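PDB 4CPD: alcohol dehydrogenase from Thermus sp., which probably catalyses the zinc-dependent, NAD-linked interconversion of alcohols with aldehydes or ketones. Local coordinates for residues 22-27 against 128-133; 77-82 against 135-140; 86-91 against 294-299; 143-148 against 312-317. All blocks are in the same frame, centred on the assembly; numbering follows the deposited sequence.

Interaction 1 of 4, residues 22-27 against 128-133; sequences LQHPLD and VPFSNV
Leu26 meets Phe130 where a type I beta turn, His24 to Asp27, lies against the start of helix 131-134. Both belong to the GroES-like domain of this medium-chain dehydrogenase. Leu26 CB points toward the 128-133 segment. Its CD1 comes to the edge of the Phe130 ring, near the ring plane and 4.0 Å from Phe130 CD1. The same methyl also touches the side chain of Asn132. The Phe130 CB leads away from the turn, and chi1 of -56° sets CG beside its own backbone N. The ring edge lies against Leu26 CD1. The His24 imidazole lies obliquely to this ring, with the planes at 64°. Pro25 CD covers the centre of one imidazole face.

The backbone carbonyl of Leu26 is gripped twice by one residue. Ser131 N donates to Leu26 O at 2.8 Å. Ser131 OG donates to Leu26 O as well, at 3.0 Å, from above the carbonyl plane. Phe130 holds the N-cap position. The two carboxylate oxygens of Asp27 have different partners. OD2 takes the N-H of Gln23 and forms a salt bridge with Arg127. OD1 touches Pro129 CA and accepts from a water at 2.6 Å. That water accepts from Phe130 N at 2.8 Å, and its oxygen lies over one face of the Phe130 ring, offset toward the rim.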
# COMPACT_ATOMS: atom_id res chain seq x y z
N LEU A 22 -29.43 -14.15 -25.42
CA LEU A 22 -29.58 -12.85 -24.74
C LEU A 22 -30.66 -12.94 -23.66
O LEU A 22 -31.72 -13.49 -23.91
CB LEU A 22 -29.95 -11.75 -25.75
CG LEU A 22 -29.01 -11.44 -26.91
CD1 LEU A 22 -29.62 -10.36 -27.79
CD2 LEU A 22 -27.63 -11.01 -26.42
N GLN A 23 -30.39 -12.42 -22.47
CA GLN A 23 -31.34 -12.46 -21.36
C GLN A 23 -31.59 -11.13 -20.70
O GLN A 23 -32.44 -11.05 -19.81
CB GLN A 23 -30.81 -13.37 -20.26
CG GLN A 23 -30.49 -14.78 -20.70
CD GLN A 23 -29.70 -15.51 -19.62
OE1 GLN A 23 -29.64 -15.07 -18.47
NE2 GLN A 23 -29.05 -16.60 -20.00
N HIS A 24 -30.86 -10.10 -21.12
CA HIS A 24 -30.91 -8.79 -20.48
C HIS A 24 -30.59 -7.73 -21.54
O HIS A 24 -29.82 -8.00 -22.44
CB HIS A 24 -29.91 -8.77 -19.31
CG HIS A 24 -29.99 -7.54 -18.48
ND1 HIS A 24 -29.20 -6.44 -18.72
CD2 HIS A 24 -30.77 -7.21 -17.42
CE1 HIS A 24 -29.48 -5.49 -17.84
NE2 HIS A 24 -30.44 -5.94 -17.04
N PRO A 25 -31.18 -6.54 -21.47
CA PRO A 25 -30.92 -5.57 -22.58
C PRO A 25 -29.46 -5.04 -22.77
O PRO A 25 -29.17 -4.29 -23.72
CB PRO A 25 -31.83 -4.39 -22.23
CG PRO A 25 -32.77 -4.86 -21.18
CD PRO A 25 -32.14 -6.02 -20.48
N LEU A 26 -28.56 -5.38 -21.85
CA LEU A 26 -27.18 -4.96 -21.92
C LEU A 26 -26.26 -6.15 -22.17
O LEU A 26 -25.03 -6.02 -22.15
CB LEU A 26 -26.78 -4.23 -20.64
CG LEU A 26 -27.44 -2.88 -20.38
CD1 LEU A 26 -26.98 -2.25 -19.08
CD2 LEU A 26 -27.19 -1.92 -21.52
N ASP A 27 -26.85 -7.30 -22.44
CA ASP A 27 -26.08 -8.48 -22.85
C ASP A 27 -25.50 -8.35 -24.28
O ASP A 27 -26.00 -7.63 -25.13
CB ASP A 27 -26.94 -9.75 -22.77
CG ASP A 27 -27.08 -10.28 -21.36
OD1 ASP A 27 -26.60 -9.60 -20.41
OD2 ASP A 27 -27.64 -11.38 -21.20
N VAL A 128 -21.82 -12.08 -22.50
CA VAL A 128 -21.17 -11.05 -21.73
C VAL A 128 -22.24 -10.08 -21.19
O VAL A 128 -22.80 -9.26 -21.96
CB VAL A 128 -20.16 -10.28 -22.59
CG1 VAL A 128 -19.53 -9.13 -21.81
CG2 VAL A 128 -19.07 -11.22 -23.10
N PRO A 129 -22.53 -10.15 -19.88
CA PRO A 129 -23.44 -9.16 -19.27
C PRO A 129 -22.88 -7.77 -19.17
O PRO A 129 -21.69 -7.61 -19.08
CB PRO A 129 -23.63 -9.69 -17.86
CG PRO A 129 -22.43 -10.52 -17.60
CD PRO A 129 -22.04 -11.13 -18.90
N PHE A 130 -23.76 -6.77 -19.16
CA PHE A 130 -23.33 -5.38 -19.05
C PHE A 130 -22.18 -5.09 -20.06
O PHE A 130 -21.14 -4.52 -19.71
CB PHE A 130 -22.86 -5.09 -17.60
CG PHE A 130 -23.88 -5.37 -16.52
CD1 PHE A 130 -25.06 -4.63 -16.43
CD2 PHE A 130 -23.63 -6.36 -15.56
CE1 PHE A 130 -25.98 -4.89 -15.43
CE2 PHE A 130 -24.54 -6.62 -14.54
CZ PHE A 130 -25.72 -5.89 -14.48
N SER A 131 -22.38 -5.48 -21.31
CA SER A 131 -21.31 -5.38 -22.30
C SER A 131 -20.87 -3.93 -22.54
O SER A 131 -19.75 -3.67 -23.00
CB SER A 131 -21.73 -6.03 -23.63
OG SER A 131 -22.88 -5.39 -24.17
N ASN A 132 -21.76 -3.00 -22.21
CA ASN A 132 -21.44 -1.58 -22.13
C ASN A 132 -20.27 -1.31 -21.21
O ASN A 132 -19.52 -0.37 -21.44
CB ASN A 132 -22.63 -0.75 -21.66
CG ASN A 132 -23.22 -1.22 -20.31
OD1 ASN A 132 -23.51 -2.42 -20.11
ND2 ASN A 132 -23.43 -0.27 -19.39
N VAL A 133 -20.11 -2.11 -20.17
CA VAL A 133 -19.00 -1.98 -19.24
C VAL A 133 -17.87 -2.97 -19.55
O VAL A 133 -16.69 -2.64 -19.43
CB VAL A 133 -19.51 -2.27 -17.82
CG1 VAL A 133 -18.38 -2.35 -16.82
CG2 VAL A 133 -20.53 -1.22 -17.41
O HOH W 1 -26.39 -7.53 -18.84

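Interaction 2 of 4, residues 77-82 against 135-140; sequences PGDWVV and LRKLPP
Asp79, just before strand 80-82, lies near Lys137. The two side chains make a long salt bridge, with Asp79 OD1 3.7 Å from Lys137 NZ. A bend in the lysine chain, chi3 77°, brings its CE near the carboxylate. The firmer partner of Asp79 is Gln76, whose backbone N donates to OD2. An alanine here would probably leave Lys137 without this opposite charge and Gln76 N without its side-chain acceptor. Trp80 comes next. Its carbonyl O accepts from Leu138 N at 2.9 Å, with the donor above the carbonyl plane. Its CB packs on Leu138 CD2, while the indole leads away to an edge-to-face contact with His33. Val81 and Lys137 form a non-hydrogen-bonded antiparallel pair. Val81 CG2 touches Leu135 CD1 at 4.1 Å, and both side chains also rest on Leu75. Val82 and Arg136 form the hydrogen-bonded pair. Val82 N donates to Arg136 O at 3.0 Å, and Arg136 N donates to Val82 O at 2.7 Å. The Val82 and Leu138 side chains cross at about a right angle, with Leu138 CD1 4.0 Å from Val82 CB. The Arg136 chain leads off to a salt bridge with Asp300. This is a short antiparallel strand pair, 80-82 with 136-137. It extends the sheet beyond strand 60-68 in the GroES-like domain of the zinc-containing alcohol dehydrogenases.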
# COMPACT_ATOMS: atom_id res chain seq x y z
N PRO A 77 -23.03 -6.44 -34.59
CA PRO A 77 -22.56 -7.80 -34.88
C PRO A 77 -21.18 -8.00 -35.53
O PRO A 77 -20.45 -8.92 -35.16
CB PRO A 77 -23.67 -8.36 -35.76
CG PRO A 77 -24.90 -7.76 -35.12
CD PRO A 77 -24.50 -6.35 -34.75
N GLY A 78 -20.75 -7.16 -36.45
CA GLY A 78 -19.42 -7.45 -37.04
C GLY A 78 -18.20 -7.37 -36.11
O GLY A 78 -17.16 -7.99 -36.37
N ASP A 79 -18.36 -6.61 -35.02
CA ASP A 79 -17.28 -6.00 -34.27
C ASP A 79 -16.37 -6.96 -33.51
O ASP A 79 -16.84 -7.83 -32.77
CB ASP A 79 -17.85 -4.97 -33.29
CG ASP A 79 -18.43 -3.74 -33.98
OD1 ASP A 79 -18.29 -3.60 -35.22
OD2 ASP A 79 -19.00 -2.89 -33.26
N TRP A 80 -15.07 -6.78 -33.72
CA TRP A 80 -14.04 -7.48 -32.98
C TRP A 80 -13.94 -6.88 -31.58
O TRP A 80 -13.83 -5.66 -31.43
CB TRP A 80 -12.69 -7.38 -33.68
CG TRP A 80 -12.57 -8.35 -34.80
CD1 TRP A 80 -12.89 -8.13 -36.10
CD2 TRP A 80 -12.13 -9.71 -34.73
NE1 TRP A 80 -12.69 -9.26 -36.84
CE2 TRP A 80 -12.22 -10.25 -36.02
CE3 TRP A 80 -11.68 -10.52 -33.70
CZ2 TRP A 80 -11.86 -11.56 -36.32
CZ3 TRP A 80 -11.32 -11.82 -34.00
CH2 TRP A 80 -11.41 -12.33 -35.30
N VAL A 81 -13.97 -7.74 -30.57
CA VAL A 81 -13.95 -7.27 -29.20
C VAL A 81 -13.09 -8.14 -28.29
O VAL A 81 -12.78 -9.31 -28.58
CB VAL A 81 -15.35 -7.20 -28.57
CG1 VAL A 81 -16.21 -6.17 -29.28
CG2 VAL A 81 -16.00 -8.59 -28.56
N VAL A 82 -12.71 -7.52 -27.19
CA VAL A 82 -12.07 -8.18 -26.10
C VAL A 82 -12.68 -7.62 -24.78
O VAL A 82 -13.34 -6.57 -24.76
CB VAL A 82 -10.58 -7.97 -26.20
CG1 VAL A 82 -10.22 -6.58 -25.73
CG2 VAL A 82 -9.84 -9.00 -25.36
N LEU A 135 -16.87 -4.86 -22.32
CA LEU A 135 -16.22 -5.12 -23.63
C LEU A 135 -15.54 -3.90 -24.20
O LEU A 135 -15.90 -2.75 -23.88
CB LEU A 135 -17.24 -5.61 -24.65
CG LEU A 135 -17.80 -7.03 -24.57
CD1 LEU A 135 -18.70 -7.35 -25.76
CD2 LEU A 135 -16.69 -8.06 -24.46
N ARG A 136 -14.54 -4.15 -25.06
CA ARG A 136 -13.94 -3.09 -25.88
C ARG A 136 -13.80 -3.53 -27.33
O ARG A 136 -13.32 -4.65 -27.59
CB ARG A 136 -12.57 -2.68 -25.35
CG ARG A 136 -12.59 -2.04 -23.99
CD ARG A 136 -13.34 -0.73 -24.01
NE ARG A 136 -13.20 -0.01 -22.75
CZ ARG A 136 -13.80 -0.33 -21.61
NH1 ARG A 136 -14.60 -1.37 -21.50
NH2 ARG A 136 -13.59 0.42 -20.54
N LYS A 137 -14.22 -2.64 -28.24
CA LYS A 137 -13.91 -2.75 -29.66
C LYS A 137 -12.41 -2.77 -29.78
O LYS A 137 -11.75 -2.04 -29.07
CB LYS A 137 -14.43 -1.54 -30.44
CG LYS A 137 -15.83 -1.67 -31.02
CD LYS A 137 -16.04 -0.73 -32.21
CE LYS A 137 -15.36 -1.24 -33.50
NZ LYS A 137 -16.01 -0.78 -34.77
N LEU A 138 -11.87 -3.61 -30.65
CA LEU A 138 -10.45 -3.56 -31.02
C LEU A 138 -10.17 -2.35 -31.88
O LEU A 138 -10.94 -2.02 -32.78
CB LEU A 138 -10.01 -4.81 -31.77
CG LEU A 138 -9.52 -5.94 -30.88
CD1 LEU A 138 -10.54 -6.31 -29.83
CD2 LEU A 138 -9.15 -7.16 -31.69
N PRO A 139 -9.05 -1.66 -31.60
CA PRO A 139 -8.63 -0.64 -32.54
C PRO A 139 -8.33 -1.27 -33.89
O PRO A 139 -7.92 -2.42 -33.93
CB PRO A 139 -7.36 -0.07 -31.91
CG PRO A 139 -7.50 -0.33 -30.45
CD PRO A 139 -8.25 -1.63 -30.35
N PRO A 140 -8.49 -0.51 -34.98
CA PRO A 140 -8.54 -1.08 -36.33
C PRO A 140 -7.31 -1.92 -36.77
O PRO A 140 -7.45 -2.83 -37.58
CB PRO A 140 -8.75 0.15 -37.23
CG PRO A 140 -8.30 1.33 -36.42
CD PRO A 140 -8.55 0.97 -34.99

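Interaction 3 of 4, residues 86-91 against 294-299; sequences HIACGT and NVHLYI. With ZN (zinc ion), chain F.
Two first torsions bring His86 and His296 together. In His86, chi1 of 66° puts CG between the backbone N and the carbonyl carbon. In His296, chi1 of -56° puts CG beside the backbone N. The rings form an offset edge-to-face pair, centroids 4.6 Å apart and planes at 70°. The edge of His296 points at the face of His86, with His296 CE1 over that face. His86 O lies at the edge of the His296 ring, 3.1 Å from His296 CE1. Val295 N lies at the edge of the His86 ring, 3.3 Å from His86 CE1. His86 CE1 also touches Val295 CB at 3.5 Å. An alanine at His86 would probably open a gap here, leaving the His296 edge and Val295 without the ring they pack on. Farther along, Ala88 CB touches His296 NE2 at 4.0 Å. Cys89 SG binds the zinc ion at 2.3 Å, and Cys92, Cys95 and Cys103 complete this four-cysteine site. Thr91 N donates to Cys89 SG. The contact is buried. Helix 131-134 packs on it through Val133, and helix 153-163 touches Val295. The weakly bonded strand about 86-87, beside strand 107-108, meets the N-terminal part of helix 295-307.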
# COMPACT_ATOMS: atom_id res chain seq x y z
N HIS A 86 -13.12 -10.42 -15.63
CA HIS A 86 -14.05 -10.31 -14.56
C HIS A 86 -15.08 -9.26 -14.93
O HIS A 86 -14.76 -8.30 -15.59
CB HIS A 86 -13.31 -9.95 -13.26
CG HIS A 86 -12.68 -8.60 -13.28
ND1 HIS A 86 -11.46 -8.36 -13.85
CD2 HIS A 86 -13.11 -7.41 -12.80
CE1 HIS A 86 -11.15 -7.08 -13.71
NE2 HIS A 86 -12.14 -6.48 -13.09
N ILE A 87 -16.31 -9.44 -14.48
CA ILE A 87 -17.41 -8.60 -14.91
C ILE A 87 -17.77 -7.62 -13.83
O ILE A 87 -17.47 -7.84 -12.67
CB ILE A 87 -18.66 -9.42 -15.30
CG1 ILE A 87 -19.25 -10.16 -14.10
CG2 ILE A 87 -18.31 -10.46 -16.35
CD1 ILE A 87 -20.73 -10.48 -14.26
N ALA A 88 -18.46 -6.57 -14.25
CA ALA A 88 -18.74 -5.44 -13.41
C ALA A 88 -20.00 -4.78 -13.91
O ALA A 88 -20.29 -4.83 -15.09
CB ALA A 88 -17.60 -4.45 -13.42
N CYS A 89 -20.74 -4.16 -13.00
CA CYS A 89 -22.09 -3.73 -13.27
C CYS A 89 -22.12 -2.27 -13.68
O CYS A 89 -23.04 -1.85 -14.38
CB CYS A 89 -22.96 -3.96 -12.01
SG CYS A 89 -22.78 -2.70 -10.70
N GLY A 90 -21.20 -1.48 -13.14
CA GLY A 90 -21.08 -0.09 -13.50
C GLY A 90 -21.90 0.88 -12.65
O GLY A 90 -21.81 2.12 -12.84
N THR A 91 -22.72 0.37 -11.74
CA THR A 91 -23.60 1.25 -10.94
C THR A 91 -23.51 1.04 -9.43
O THR A 91 -23.91 1.92 -8.68
CB THR A 91 -25.09 1.21 -11.42
OG1 THR A 91 -25.59 -0.15 -11.40
CG2 THR A 91 -25.24 1.80 -12.83
N ASN A 294 -7.79 -5.01 -11.56
CA ASN A 294 -8.93 -4.12 -11.84
C ASN A 294 -8.79 -3.72 -13.30
O ASN A 294 -8.57 -2.56 -13.68
CB ASN A 294 -8.89 -2.92 -10.91
CG ASN A 294 -10.02 -1.95 -11.16
OD1 ASN A 294 -11.05 -2.31 -11.72
ND2 ASN A 294 -9.84 -0.72 -10.75
N VAL A 295 -8.91 -4.73 -14.13
CA VAL A 295 -8.63 -4.63 -15.55
C VAL A 295 -9.29 -3.46 -16.25
O VAL A 295 -8.65 -2.80 -17.08
CB VAL A 295 -9.03 -5.92 -16.28
CG1 VAL A 295 -8.80 -5.78 -17.77
CG2 VAL A 295 -8.23 -7.11 -15.73
N HIS A 296 -10.53 -3.20 -15.92
CA HIS A 296 -11.29 -2.13 -16.59
C HIS A 296 -10.60 -0.78 -16.49
O HIS A 296 -10.71 0.03 -17.38
CB HIS A 296 -12.68 -1.98 -15.98
CG HIS A 296 -13.48 -3.24 -15.99
ND1 HIS A 296 -13.15 -4.33 -15.22
CD2 HIS A 296 -14.61 -3.57 -16.67
CE1 HIS A 296 -14.04 -5.28 -15.42
NE2 HIS A 296 -14.92 -4.86 -16.30
N LEU A 297 -9.90 -0.55 -15.37
CA LEU A 297 -9.27 0.72 -15.15
C LEU A 297 -8.15 0.95 -16.18
O LEU A 297 -7.92 2.07 -16.55
CB LEU A 297 -8.71 0.79 -13.72
CG LEU A 297 -8.31 2.21 -13.25
CD1 LEU A 297 -9.51 3.11 -13.22
CD2 LEU A 297 -7.64 2.18 -11.88
N TYR A 298 -7.49 -0.12 -16.63
CA TYR A 298 -6.29 -0.05 -17.44
C TYR A 298 -6.47 -0.46 -18.89
O TYR A 298 -5.65 -0.15 -19.72
CB TYR A 298 -5.23 -0.95 -16.82
CG TYR A 298 -4.98 -0.60 -15.37
CD1 TYR A 298 -4.44 0.64 -15.03
CD2 TYR A 298 -5.30 -1.48 -14.34
CE1 TYR A 298 -4.21 0.98 -13.72
CE2 TYR A 298 -5.08 -1.15 -13.02
CZ TYR A 298 -4.54 0.08 -12.72
OH TYR A 298 -4.31 0.43 -11.44
N ILE A 299 -7.54 -1.17 -19.20
CA ILE A 299 -7.66 -1.82 -20.50
C ILE A 299 -7.55 -0.87 -21.69
O ILE A 299 -6.98 -1.23 -22.68
CB ILE A 299 -8.96 -2.64 -20.59
CG1 ILE A 299 -8.90 -3.59 -21.78
CG2 ILE A 299 -10.17 -1.73 -20.71
CD1 ILE A 299 -9.99 -4.63 -21.73
ZN ZN F . -20.68 -3.00 -9.80

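Interaction 4 of 4, residues 143-148 against 312-317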
# COMPACT_ATOMS: atom_id res chain seq x y z
N SER A 143 -4.05 -7.23 -34.10
CA SER A 143 -4.37 -8.64 -34.25
C SER A 143 -5.05 -9.22 -33.00
O SER A 143 -4.65 -8.92 -31.85
CB SER A 143 -3.10 -9.42 -34.54
OG SER A 143 -2.35 -9.67 -33.37
N PRO A 144 -6.07 -10.06 -33.20
CA PRO A 144 -6.74 -10.73 -32.07
C PRO A 144 -5.79 -11.48 -31.15
O PRO A 144 -6.02 -11.52 -29.95
CB PRO A 144 -7.68 -11.74 -32.74
CG PRO A 144 -7.91 -11.20 -34.12
CD PRO A 144 -6.69 -10.38 -34.49
N GLU A 145 -4.73 -12.06 -31.69
CA GLU A 145 -3.81 -12.82 -30.85
C GLU A 145 -3.00 -11.90 -29.97
O GLU A 145 -2.49 -12.31 -28.94
CB GLU A 145 -2.92 -13.78 -31.65
CG GLU A 145 -1.93 -13.17 -32.63
CD GLU A 145 -2.55 -12.72 -33.96
OE1 GLU A 145 -3.80 -12.62 -34.11
OE2 GLU A 145 -1.75 -12.41 -34.88
N ARG A 146 -2.86 -10.64 -30.37
CA ARG A 146 -2.20 -9.65 -29.52
C ARG A 146 -3.21 -9.12 -28.52
O ARG A 146 -2.92 -9.04 -27.33
CB ARG A 146 -1.64 -8.48 -30.34
CG ARG A 146 -0.48 -7.76 -29.67
CD ARG A 146 -0.29 -6.31 -30.11
NE ARG A 146 0.59 -5.92 -31.24
CZ ARG A 146 1.73 -6.50 -31.67
NH1 ARG A 146 2.23 -7.60 -31.13
NH2 ARG A 146 2.36 -5.95 -32.68
N ALA A 147 -4.40 -8.79 -29.02
CA ALA A 147 -5.44 -8.15 -28.21
C ALA A 147 -5.87 -8.98 -27.02
O ALA A 147 -6.20 -8.42 -25.97
CB ALA A 147 -6.67 -7.82 -29.05
N ILE A 148 -5.88 -10.29 -27.17
CA ILE A 148 -6.48 -11.12 -26.13
C ILE A 148 -5.87 -10.87 -24.74
O ILE A 148 -6.56 -10.90 -23.74
CB ILE A 148 -6.48 -12.62 -26.49
CG1 ILE A 148 -7.16 -13.43 -25.39
CG2 ILE A 148 -5.07 -13.13 -26.70
CD1 ILE A 148 -7.52 -14.83 -25.83
N GLN A 312 4.19 -6.54 -27.28
CA GLN A 312 3.99 -7.69 -28.15
C GLN A 312 3.85 -8.95 -27.33
O GLN A 312 4.67 -9.85 -27.41
CB GLN A 312 5.16 -7.80 -29.11
CG GLN A 312 5.56 -6.44 -29.66
CD GLN A 312 6.50 -6.56 -30.82
OE1 GLN A 312 7.44 -7.35 -30.80
NE2 GLN A 312 6.25 -5.75 -31.86
N PRO A 313 2.79 -9.02 -26.53
CA PRO A 313 2.64 -10.14 -25.62
C PRO A 313 2.51 -11.49 -26.30
O PRO A 313 2.92 -12.48 -25.73
CB PRO A 313 1.33 -9.83 -24.89
CG PRO A 313 0.56 -8.94 -25.83
CD PRO A 313 1.62 -8.11 -26.50
N GLU A 314 1.91 -11.53 -27.49
CA GLU A 314 1.73 -12.81 -28.22
C GLU A 314 3.03 -13.60 -28.45
O GLU A 314 2.99 -14.82 -28.63
CB GLU A 314 0.99 -12.63 -29.57
CG GLU A 314 1.84 -12.08 -30.71
CD GLU A 314 2.05 -10.59 -30.61
OE1 GLU A 314 1.70 -9.97 -29.56
OE2 GLU A 314 2.56 -10.02 -31.60
N ARG A 315 4.18 -12.94 -28.41
CA ARG A 315 5.44 -13.64 -28.52
C ARG A 315 5.60 -14.78 -27.50
O ARG A 315 6.39 -15.68 -27.69
CB ARG A 315 6.63 -12.69 -28.38
CG ARG A 315 6.55 -11.42 -29.19
CD ARG A 315 7.94 -10.86 -29.43
NE ARG A 315 8.52 -11.51 -30.61
CZ ARG A 315 8.73 -10.93 -31.80
NH1 ARG A 315 8.45 -9.65 -32.00
NH2 ARG A 315 9.25 -11.65 -32.79
N ILE A 316 4.89 -14.74 -26.39
CA ILE A 316 5.09 -15.79 -25.40
C ILE A 316 4.24 -17.03 -25.68
O ILE A 316 4.40 -18.05 -25.02
CB ILE A 316 4.86 -15.32 -23.95
CG1 ILE A 316 3.38 -15.15 -23.66
CG2 ILE A 316 5.62 -14.03 -23.70
CD1 ILE A 316 3.07 -15.41 -22.20
N VAL A 317 3.35 -16.95 -26.65
CA VAL A 317 2.52 -18.10 -27.01
C VAL A 317 3.40 -19.23 -27.57
O VAL A 317 4.02 -19.07 -28.63
CB VAL A 317 1.43 -17.75 -28.03
CG1 VAL A 317 0.61 -18.98 -28.36
CG2 VAL A 317 0.54 -16.66 -27.48
O HOH W 2 0.45 -9.20 -33.58
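The short helix that begins at Pro144, capped by Ser143, meets the 3-10 segment 313-316 through a salt bridge between Arg146 and Glu314. Arg146 NH1 is modelled 2.5 Å from Glu314 OE2, shorter than usual, and the exact value is doubtful. The other carboxylate oxygen, OE1, comes to the edge of the guanidinium, in its plane. The two flat groups are turned 50° against each other. The Glu314 chain bends at chi2, -78°, which swings its CD round to the arginine. Gln312 lies beside Arg146 and points the same way, its amide plane 16° from the guanidinium. Gln312 CB is 3.6 Å from Arg146 NH1. Arg315 NH1 donates to Gln312 OE1 at 2.8 Å, which helps to fix the rotation of the amide. Pro313 CD packs on Arg146 CG at 3.8 Å, the two side chains crossing at about a right angle. A water joins the two segments a second time. It donates to Glu314 OE2 at 3.0 Å and is hydrogen-bonded to Ser143 OG. That hydroxyl also accepts from Arg146 N as the cap. Around this partly exposed contact, Leu306 of helix 295-307 touches both Arg146 and Pro313. Pro313 also packs on Met183 of helix 179-190, while Pro144 and Ile148 rest on Val62 of strand 60-68.

In the fold
All four contacts are linked, and interaction 2 touches the other three. It meets interaction 1 through Leu135 CG and Val128 CG1, 3.9 Å apart, and interaction 3 by packing of Arg136 on Ile299. It reaches interaction 4 by packing of Trp80 on Pro144 and of Leu138 on Ala147. Interactions 1 and 3 touch through Phe130 CB and Ala88 O, 3.6 Å apart. Interactions 3 and 4 do not touch, their nearest atoms being about 7 Å apart. The four-cysteine zinc site lies by interactions 1 and 3. The Phe130 side chain is about 4 Å from that of Cys89. Interaction 3 also nears the cofactor, with the Val295 side chain about 7 Å from NAD. The Val82 side chain is about 8 Å from that of Asp152, a ligand of the other zinc ion.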